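Local coordinates for protein BSU-2 beta-lactamase (Bacillus subtilis, PDB 6W5E) that probably hydrolyses the beta-lactam ring of beta-lactam antibiotics, as a class D beta-lactamase of a Gram-positive bacterium, at residues 37-43 and 60-64. Residues are numbered along the deposited sequence; the frame is centred on the assembly and turned at random.
Sequences MNVDDEF and TFVYN
Phe43 and Tyr63 form an offset stack where the N-terminal loop of this class D beta-lactamase lies against strand 59-63. That strand is an outermost one of the six-stranded antiparallel sheet in the transpeptidase-like fold shared by serine beta-lactamases and penicillin-binding proteins. No hydrogen bond joins residues 37-43 to residues 60-64. Phe61 and Tyr63 carry the strand side of the contact, and both rings reach out to the loop. Tyr63 can be followed outward. Its CB meets Val39 CG2 at 3.6 Å, and the same methyl also touches CG. CG stands anti to the backbone N (chi1 165°), which sends the ring out toward the 3-10 segment 40-42. CD1 and CE1 meet the carboxylate oxygen Asp40 OD1, with CE1 at 3.5 Å. The carboxylate and ring planes are 56° apart. CD2 lies by Phe43 CD2, and CE2 sits over a face of the Phe43 ring, 3.4 Å from Phe43 CG. The ring centroids of Phe43 and Tyr63 are 4.6 Å apart and the planes 21° apart. At the tip, OH touches Phe43 CB. Val39 CG2 lies between the two aromatic side chains of the strand, touching Tyr63 and also the edge of the Phe61 ring, near the ring plane. Met37 covers one face of that ring. Its CB lies almost on the ring normal in a CH-pi contact, while SD makes an oblique Met-aromatic contact. Val39 also packs on Ile258, and Phe43 on Ile254, of helix 248-261. The loop turns at Asn38, where OD1 accepts a hydrogen bond from Asp40 N, 3.0 Å long, closing an Asx turn; the donor sits above the carbonyl plane.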
ATOM      1  N   MET A  37      20.816  10.193  -3.341  1.00 18.28           N
ATOM      2  CA  MET A  37      19.816  10.340  -4.391  1.00 15.83           C
ATOM      3  C   MET A  37      19.259  11.759  -4.469  1.00 14.18           C
ATOM      4  O   MET A  37      19.374  12.563  -3.543  1.00 17.27           O
ATOM      5  CB  MET A  37      18.627   9.414  -4.154  1.00 18.03           C
ATOM      6  CG  MET A  37      18.960   7.974  -3.925  1.00 19.03           C
ATOM      7  SD  MET A  37      17.453   7.129  -3.409  1.00 17.26           S
ATOM      8  CE  MET A  37      16.379   7.379  -4.823  1.00 16.57           C
ATOM      9  N   ASN A  38      18.592  12.035  -5.588  1.00 13.11           N
ATOM     10  CA  ASN A  38      17.780  13.235  -5.747  1.00 12.22           C
ATOM     11  C   ASN A  38      16.604  12.890  -6.647  1.00 12.52           C
ATOM     12  O   ASN A  38      16.791  12.245  -7.680  1.00 14.49           O
ATOM     13  CB  ASN A  38      18.598  14.360  -6.388  1.00 13.08           C
ATOM     14  CG  ASN A  38      17.865  15.676  -6.372  1.00 13.49           C
ATOM     15  OD1 ASN A  38      16.988  15.920  -7.201  1.00 13.20           O
ATOM     16  ND2 ASN A  38      18.226  16.544  -5.424  1.00 15.66           N
ATOM     17  N   VAL A  39      15.400  13.313  -6.258  1.00 10.85           N
ATOM     18  CA  VAL A  39      14.194  13.018  -7.030  1.00 12.49           C
ATOM     19  C   VAL A  39      13.377  14.281  -7.307  1.00 11.91           C
ATOM     20  O   VAL A  39      12.203  14.190  -7.679  1.00 12.30           O
ATOM     21  CB  VAL A  39      13.331  11.913  -6.378  1.00 12.83           C
ATOM     22  CG1 VAL A  39      14.150  10.640  -6.180  1.00 13.58           C
ATOM     23  CG2 VAL A  39      12.739  12.394  -5.058  1.00 12.10           C
ATOM     24  N   ASP A  40      13.990  15.461  -7.135  1.00 11.91           N
ATOM     25  CA  ASP A  40      13.264  16.724  -7.296  1.00 13.55           C
ATOM     26  C   ASP A  40      12.476  16.763  -8.597  1.00 12.92           C
ATOM     27  O   ASP A  40      11.327  17.218  -8.624  1.00 13.59           O
ATOM     28  CB  ASP A  40      14.236  17.904  -7.324  1.00 12.80           C
ATOM     29  CG  ASP A  40      14.838  18.223  -5.981  1.00 14.58           C
ATOM     30  OD1 ASP A  40      14.577  17.513  -4.991  1.00 15.54           O
ATOM     31  OD2 ASP A  40      15.603  19.205  -5.931  1.00 17.65           O
ATOM     32  N   ASP A  41      13.083  16.324  -9.703  1.00 13.92           N
ATOM     33  CA  ASP A  41      12.413  16.590 -10.974  1.00 13.11           C
ATOM     34  C   ASP A  41      11.219  15.683 -11.232  1.00 15.12           C
ATOM     35  O   ASP A  41      10.463  15.934 -12.174  1.00 17.52           O
ATOM     36  CB  ASP A  41      13.379  16.662 -12.170  1.00 15.18           C
ATOM     37  CG  ASP A  41      14.017  15.339 -12.530  1.00 16.92           C
ATOM     38  OD1 ASP A  41      13.627  14.269 -12.027  1.00 19.45           O
ATOM     39  OD2 ASP A  41      14.949  15.388 -13.362  1.00 17.78           O
ATOM     40  N   GLU A  42      11.008  14.665 -10.404  1.00 13.54           N
ATOM     41  CA  GLU A  42       9.794  13.873 -10.497  1.00 14.20           C
ATOM     42  C   GLU A  42       8.592  14.603  -9.921  1.00 14.55           C
ATOM     43  O   GLU A  42       7.455  14.207 -10.198  1.00 17.06           O
ATOM     44  CB  GLU A  42       9.963  12.564  -9.733  1.00 14.64           C
ATOM     45  CG  GLU A  42      11.084  11.683 -10.231  1.00 17.15           C
ATOM     46  CD  GLU A  42      10.783  11.024 -11.552  1.00 18.39           C
ATOM     47  OE1 GLU A  42       9.597  10.913 -11.927  1.00 19.96           O
ATOM     48  OE2 GLU A  42      11.748  10.576 -12.199  1.00 23.27           O
ATOM     49  N   PHE A  43       8.824  15.658  -9.137  1.00 16.47           N
ATOM     50  CA  PHE A  43       7.782  16.382  -8.423  1.00 17.76           C
ATOM     51  C   PHE A  43       7.763  17.861  -8.765  1.00 21.67           C
ATOM     52  O   PHE A  43       7.155  18.644  -8.027  1.00 24.26           O
ATOM     53  CB  PHE A  43       7.993  16.261  -6.914  1.00 17.98           C
ATOM     54  CG  PHE A  43       7.852  14.871  -6.394  1.00 14.99           C
ATOM     55  CD1 PHE A  43       6.619  14.398  -5.973  1.00 15.51           C
ATOM     56  CD2 PHE A  43       8.956  14.035  -6.319  1.00 15.10           C
ATOM     57  CE1 PHE A  43       6.495  13.122  -5.486  1.00 14.86           C
ATOM     58  CE2 PHE A  43       8.836  12.756  -5.837  1.00 14.57           C
ATOM     59  CZ  PHE A  43       7.607  12.299  -5.424  1.00 14.08           C
ATOM     60  N   THR A  60      17.351   5.679   5.290  1.00 12.35           N
ATOM     61  CA  THR A  60      16.103   6.173   4.718  1.00 12.11           C
ATOM     62  C   THR A  60      16.332   7.516   4.043  1.00 12.68           C
ATOM     63  O   THR A  60      16.856   8.442   4.667  1.00 14.86           O
ATOM     64  CB  THR A  60      15.026   6.327   5.800  1.00 13.04           C
ATOM     65  OG1 THR A  60      14.888   5.091   6.506  1.00 15.06           O
ATOM     66  CG2 THR A  60      13.693   6.714   5.173  1.00 15.62           C
ATOM     67  N   PHE A  61      15.924   7.616   2.777  1.00 12.11           N
ATOM     68  CA  PHE A  61      15.895   8.864   2.028  1.00 11.51           C
ATOM     69  C   PHE A  61      14.469   9.395   2.006  1.00 11.56           C
ATOM     70  O   PHE A  61      13.522   8.637   1.773  1.00 12.11           O
ATOM     71  CB  PHE A  61      16.364   8.624   0.589  1.00 12.80           C
ATOM     72  CG  PHE A  61      16.136   9.787  -0.329  1.00 13.34           C
ATOM     73  CD1 PHE A  61      16.981  10.879  -0.301  1.00 14.34           C
ATOM     74  CD2 PHE A  61      15.077   9.792  -1.227  1.00 14.17           C
ATOM     75  CE1 PHE A  61      16.779  11.956  -1.145  1.00 15.53           C
ATOM     76  CE2 PHE A  61      14.872  10.870  -2.078  1.00 16.47           C
ATOM     77  CZ  PHE A  61      15.723  11.948  -2.029  1.00 15.00           C
ATOM     78  N   VAL A  62      14.314  10.699   2.240  1.00 11.75           N
ATOM     79  CA  VAL A  62      13.003  11.349   2.256  1.00 12.27           C
ATOM     80  C   VAL A  62      13.074  12.620   1.421  1.00 12.43           C
ATOM     81  O   VAL A  62      13.834  13.539   1.755  1.00 14.01           O
ATOM     82  CB  VAL A  62      12.544  11.696   3.684  1.00 13.35           C
ATOM     83  CG1 VAL A  62      11.175  12.372   3.651  1.00 15.02           C
ATOM     84  CG2 VAL A  62      12.510  10.460   4.570  1.00 13.33           C
ATOM     85  N   TYR A  63      12.283  12.678   0.350  1.00 11.98           N
ATOM     86  CA  TYR A  63      12.020  13.922  -0.362  1.00 12.22           C
ATOM     87  C   TYR A  63      10.750  14.556   0.197  1.00 12.85           C
ATOM     88  O   TYR A  63       9.704  13.899   0.269  1.00 12.02           O
ATOM     89  CB  TYR A  63      11.850  13.671  -1.865  1.00 12.61           C
ATOM     90  CG  TYR A  63      11.230  14.854  -2.581  1.00 13.27           C
ATOM     91  CD1 TYR A  63      12.006  15.950  -2.963  1.00 13.30           C
ATOM     92  CD2 TYR A  63       9.860  14.899  -2.842  1.00 15.72           C
ATOM     93  CE1 TYR A  63      11.427  17.057  -3.599  1.00 13.62           C
ATOM     94  CE2 TYR A  63       9.280  15.995  -3.465  1.00 16.20           C
ATOM     95  CZ  TYR A  63      10.062  17.065  -3.841  1.00 15.96           C
ATOM     96  OH  TYR A  63       9.475  18.144  -4.464  1.00 19.58           O
ATOM     97  N   ASN A  64      10.852  15.835   0.588  1.00 12.43           N
ATOM     98  CA  ASN A  64       9.749  16.619   1.142  1.00 11.48           C
ATOM     99  C   ASN A  64       9.369  16.122   2.534  1.00 11.39           C
ATOM    100  O   ASN A  64       8.342  15.455   2.729  1.00 12.90           O
ATOM    101  CB  ASN A  64       8.547  16.690   0.191  1.00 12.95           C
ATOM    102  CG  ASN A  64       7.549  17.755   0.595  1.00 12.45           C
ATOM    103  OD1 ASN A  64       7.587  18.259   1.718  1.00 16.28           O
ATOM    104  ND2 ASN A  64       6.644  18.090  -0.311  1.00 14.68           N
TER